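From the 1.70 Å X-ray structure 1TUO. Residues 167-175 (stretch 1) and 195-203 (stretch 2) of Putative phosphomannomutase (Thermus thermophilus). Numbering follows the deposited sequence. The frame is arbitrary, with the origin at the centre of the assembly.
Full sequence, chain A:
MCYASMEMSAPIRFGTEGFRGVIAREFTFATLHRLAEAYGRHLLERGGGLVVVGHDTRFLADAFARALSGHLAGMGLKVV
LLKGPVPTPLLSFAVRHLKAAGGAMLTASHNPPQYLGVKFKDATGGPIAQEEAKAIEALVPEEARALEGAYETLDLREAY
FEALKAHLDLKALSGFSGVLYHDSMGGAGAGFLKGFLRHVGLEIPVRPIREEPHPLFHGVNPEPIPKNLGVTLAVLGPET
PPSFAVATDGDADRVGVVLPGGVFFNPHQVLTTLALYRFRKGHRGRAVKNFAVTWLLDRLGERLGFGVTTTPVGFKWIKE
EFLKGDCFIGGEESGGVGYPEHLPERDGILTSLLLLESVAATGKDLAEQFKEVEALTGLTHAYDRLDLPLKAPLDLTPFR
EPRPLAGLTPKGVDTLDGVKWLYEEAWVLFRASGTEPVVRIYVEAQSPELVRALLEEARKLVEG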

# COMPACT_ATOMS: atom_id res chain seq x y z
N HIS A 167 5.26 -17.43 -4.37
CA HIS A 167 6.13 -16.65 -3.49
C HIS A 167 5.92 -16.96 -2.01
O HIS A 167 6.37 -16.20 -1.15
CB HIS A 167 5.89 -15.16 -3.73
CG HIS A 167 6.02 -14.76 -5.16
ND1 HIS A 167 7.20 -14.89 -5.86
CD2 HIS A 167 5.12 -14.26 -6.04
CE1 HIS A 167 7.02 -14.50 -7.11
NE2 HIS A 167 5.77 -14.11 -7.24
N LEU A 168 5.26 -18.07 -1.73
CA LEU A 168 4.98 -18.47 -0.36
C LEU A 168 5.42 -19.90 -0.07
O LEU A 168 5.42 -20.75 -0.96
CB LEU A 168 3.48 -18.32 -0.08
CG LEU A 168 2.96 -16.88 -0.07
CD1 LEU A 168 1.46 -16.87 -0.31
CD2 LEU A 168 3.30 -16.24 1.27
N ASP A 169 5.80 -20.14 1.18
CA ASP A 169 6.21 -21.48 1.59
C ASP A 169 4.94 -22.14 2.10
O ASP A 169 4.58 -22.00 3.27
CB ASP A 169 7.25 -21.40 2.71
CG ASP A 169 7.89 -22.74 3.01
OD1 ASP A 169 7.15 -23.75 3.06
OD2 ASP A 169 9.12 -22.78 3.22
N LEU A 170 4.23 -22.84 1.22
CA LEU A 170 2.98 -23.48 1.59
C LEU A 170 3.16 -24.51 2.69
O LEU A 170 2.30 -24.65 3.56
CB LEU A 170 2.32 -24.10 0.36
CG LEU A 170 2.01 -23.11 -0.77
CD1 LEU A 170 1.29 -23.83 -1.90
CD2 LEU A 170 1.14 -21.97 -0.24
N LYS A 171 4.27 -25.24 2.65
CA LYS A 171 4.55 -26.26 3.66
C LYS A 171 4.64 -25.61 5.04
O LYS A 171 4.05 -26.08 6.01
CB LYS A 171 5.85 -26.98 3.32
CG LYS A 171 6.19 -28.15 4.22
CD LYS A 171 7.43 -28.88 3.72
CE LYS A 171 7.82 -30.02 4.65
NZ LYS A 171 6.74 -31.04 4.78
N ALA A 172 5.37 -24.50 5.11
CA ALA A 172 5.54 -23.78 6.36
C ALA A 172 4.20 -23.19 6.81
O ALA A 172 3.84 -23.26 7.98
CB ALA A 172 6.58 -22.68 6.20
N LEU A 173 3.46 -22.62 5.86
CA LEU A 173 2.17 -22.01 6.15
C LEU A 173 1.18 -22.97 6.81
O LEU A 173 0.43 -22.58 7.70
CB LEU A 173 1.54 -21.46 4.87
CG LEU A 173 1.92 -20.04 4.45
CD1 LEU A 173 1.36 -19.75 3.07
CD2 LEU A 173 1.39 -19.05 5.48
N SER A 174 1.17 -24.22 6.36
CA SER A 174 0.25 -25.22 6.90
C SER A 174 0.48 -25.42 8.40
O SER A 174 -0.40 -25.93 9.10
CB SER A 174 0.43 -26.55 6.17
OG SER A 174 1.70 -27.11 6.44
N GLY A 175 1.64 -25.01 8.88
CA GLY A 175 1.96 -25.16 10.29
C GLY A 175 1.33 -24.13 11.21
O GLY A 175 1.36 -24.30 12.43
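Stretch 2 195-203: GFLRHVGLE

Stretch 2 enters as the end of a helix that begins earlier in the chain and runs through His-199, then leaves the helix for an irregular segment that returns to stretch 1 at Leu-202. Stretch 1 is a short helical turn preceded by a loop. The two meet through side chains alone: no hydrogen bond passes between them, and the contact, which buries 268 Å² counting both sides, is almost wholly aliphatic and aromatic. The backbones come nearest at Ser-174 and Leu-202, whose CA atoms are 6.2 Å apart. The order of contacts gives the direction: Leu-168 and Leu-170 meet Phe-196, Leu-170 goes on to Val-200, and Leu-170, Leu-173 and Ser-174 meet Leu-202, so both chains advance in the same general sense along the contact.

Leu-202 gives up the most surface, 73 Å², and it does so from the loop rather than from the helix. The chain reaches this position by a compact turn. Val-200 is the first residue to leave helical phi/psi, and Gly-201 follows with a phi of 68°, a positive value that glycine adopts easily because it has no side chain to crowd the backbone. Leu-202 N then donates to Leu-197 O at 2.9 Å, tying the departing chain back to the last turn of the helix. Held in this way, Leu-202 directs its CA-to-CB bond toward stretch 1. Its CD1 lies 3.8 Å from Leu-173 CB and 4.1 Å from Leu-170 CD2, while its CD2 packs 3.8 Å from Ser-174 CB. A branched, flexible side chain suits this place, since its two methyl groups can meet different neighbours at once.

Leu-170 is the counterpart on stretch 1, with 55 Å² covered. It stands in the first turn of its helix, just after Asp-169, which caps that helix by accepting from Ala-172 N at its OD1 (2.8 Å). With chi1 in m and chi2 in t, Leu-170 spreads its methyls over three partners: CD2 approaches both Leu-202 CD1 and, at 4.0 Å, Phe-196 CZ, and CD1 lies 4.2 Å from Val-200 CG1. Leu-173, three residues on, also points its CB toward stretch 2, as helical spacing allows, whereas Lys-171 points away and leaves its charged amine out of the apolar contact.

Phe-196, covered over 45 Å², is buried and extends its ring from the helix with chi1 in t. The tip of the ring makes the closest approach of the whole contact, 3.5 Å from CZ to Leu-168 CD1. Both leucines meet the ring obliquely, and the long, rigid side chain carries its tip, CZ, far enough from the backbone to touch both.

At Ser-174 the apolar patch gives way to solvent. The carbon of its short side chain packs on Leu-202, while its hydroxyl donates to Lys-171 O, with OG 2.6 Å from that oxygen, so that the polar group is satisfied within its own stretch.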

# COMPACT_ATOMS: atom_id res chain seq x y z
N GLY A 195 -9.98 -16.92 0.05
CA GLY A 195 -9.93 -17.42 -1.30
C GLY A 195 -8.60 -18.09 -1.62
O GLY A 195 -8.58 -19.22 -2.10
N PHE A 196 -7.50 -17.40 -1.36
CA PHE A 196 -6.17 -17.95 -1.63
C PHE A 196 -5.93 -19.28 -0.91
O PHE A 196 -5.42 -20.23 -1.50
CB PHE A 196 -5.07 -16.98 -1.21
CG PHE A 196 -3.70 -17.60 -1.21
CD1 PHE A 196 -3.01 -17.80 -2.40
CD2 PHE A 196 -3.14 -18.06 -0.02
CE1 PHE A 196 -1.77 -18.44 -2.41
CE2 PHE A 196 -1.90 -18.71 -0.02
CZ PHE A 196 -1.22 -18.90 -1.21
N LEU A 197 -6.27 -19.32 0.37
CA LEU A 197 -6.07 -20.51 1.18
C LEU A 197 -6.90 -21.67 0.65
O LEU A 197 -6.41 -22.80 0.52
CB LEU A 197 -6.43 -20.22 2.64
CG LEU A 197 -5.51 -19.22 3.34
CD1 LEU A 197 -6.09 -18.84 4.69
CD2 LEU A 197 -4.11 -19.82 3.50
N ARG A 198 -8.17 -21.40 0.36
CA ARG A 198 -9.05 -22.43 -0.16
C ARG A 198 -8.50 -22.89 -1.50
O ARG A 198 -8.60 -24.06 -1.86
CB ARG A 198 -10.47 -21.88 -0.32
CG ARG A 198 -11.40 -22.74 -1.16
CD ARG A 198 -11.94 -21.92 -2.32
NE ARG A 198 -10.85 -21.36 -3.11
CZ ARG A 198 -10.97 -20.32 -3.93
NH1 ARG A 198 -12.15 -19.71 -4.07
NH2 ARG A 198 -9.92 -19.88 -4.60
N HIS A 199 -7.90 -21.95 -2.23
CA HIS A 199 -7.33 -22.23 -3.54
C HIS A 199 -6.18 -23.24 -3.48
O HIS A 199 -6.03 -24.08 -4.37
CB HIS A 199 -6.82 -20.95 -4.19
CG HIS A 199 -6.14 -21.16 -5.51
ND1 HIS A 199 -6.84 -21.33 -6.68
CD2 HIS A 199 -4.83 -21.23 -5.83
CE1 HIS A 199 -5.99 -21.50 -7.68
NE2 HIS A 199 -4.77 -21.44 -7.19
N VAL A 200 -5.36 -23.14 -2.43
CA VAL A 200 -4.22 -24.04 -2.26
C VAL A 200 -4.50 -25.19 -1.30
O VAL A 200 -3.59 -25.94 -0.95
CB VAL A 200 -2.98 -23.27 -1.77
CG1 VAL A 200 -2.50 -22.31 -2.84
CG2 VAL A 200 -3.31 -22.52 -0.48
N GLY A 201 -5.75 -25.32 -0.88
CA GLY A 201 -6.17 -26.39 0.03
C GLY A 201 -5.61 -26.29 1.45
O GLY A 201 -5.47 -27.30 2.14
N LEU A 202 -5.29 -25.07 1.88
CA LEU A 202 -4.75 -24.88 3.23
C LEU A 202 -5.90 -24.63 4.20
O LEU A 202 -6.65 -23.66 4.06
CB LEU A 202 -3.76 -23.71 3.25
CG LEU A 202 -2.36 -24.05 2.71
CD1 LEU A 202 -1.44 -22.86 2.88
CD2 LEU A 202 -1.81 -25.27 3.42
N GLU A 203 -6.03 -25.52 5.18
CA GLU A 203 -7.11 -25.41 6.15
C GLU A 203 -6.82 -24.46 7.30
O GLU A 203 -6.98 -24.81 8.46
CB GLU A 203 -7.45 -26.80 6.70
CG GLU A 203 -7.81 -27.81 5.61
CD GLU A 203 -9.05 -27.41 4.83
OE1 GLU A 203 -9.23 -27.92 3.70
OE2 GLU A 203 -9.85 -26.59 5.33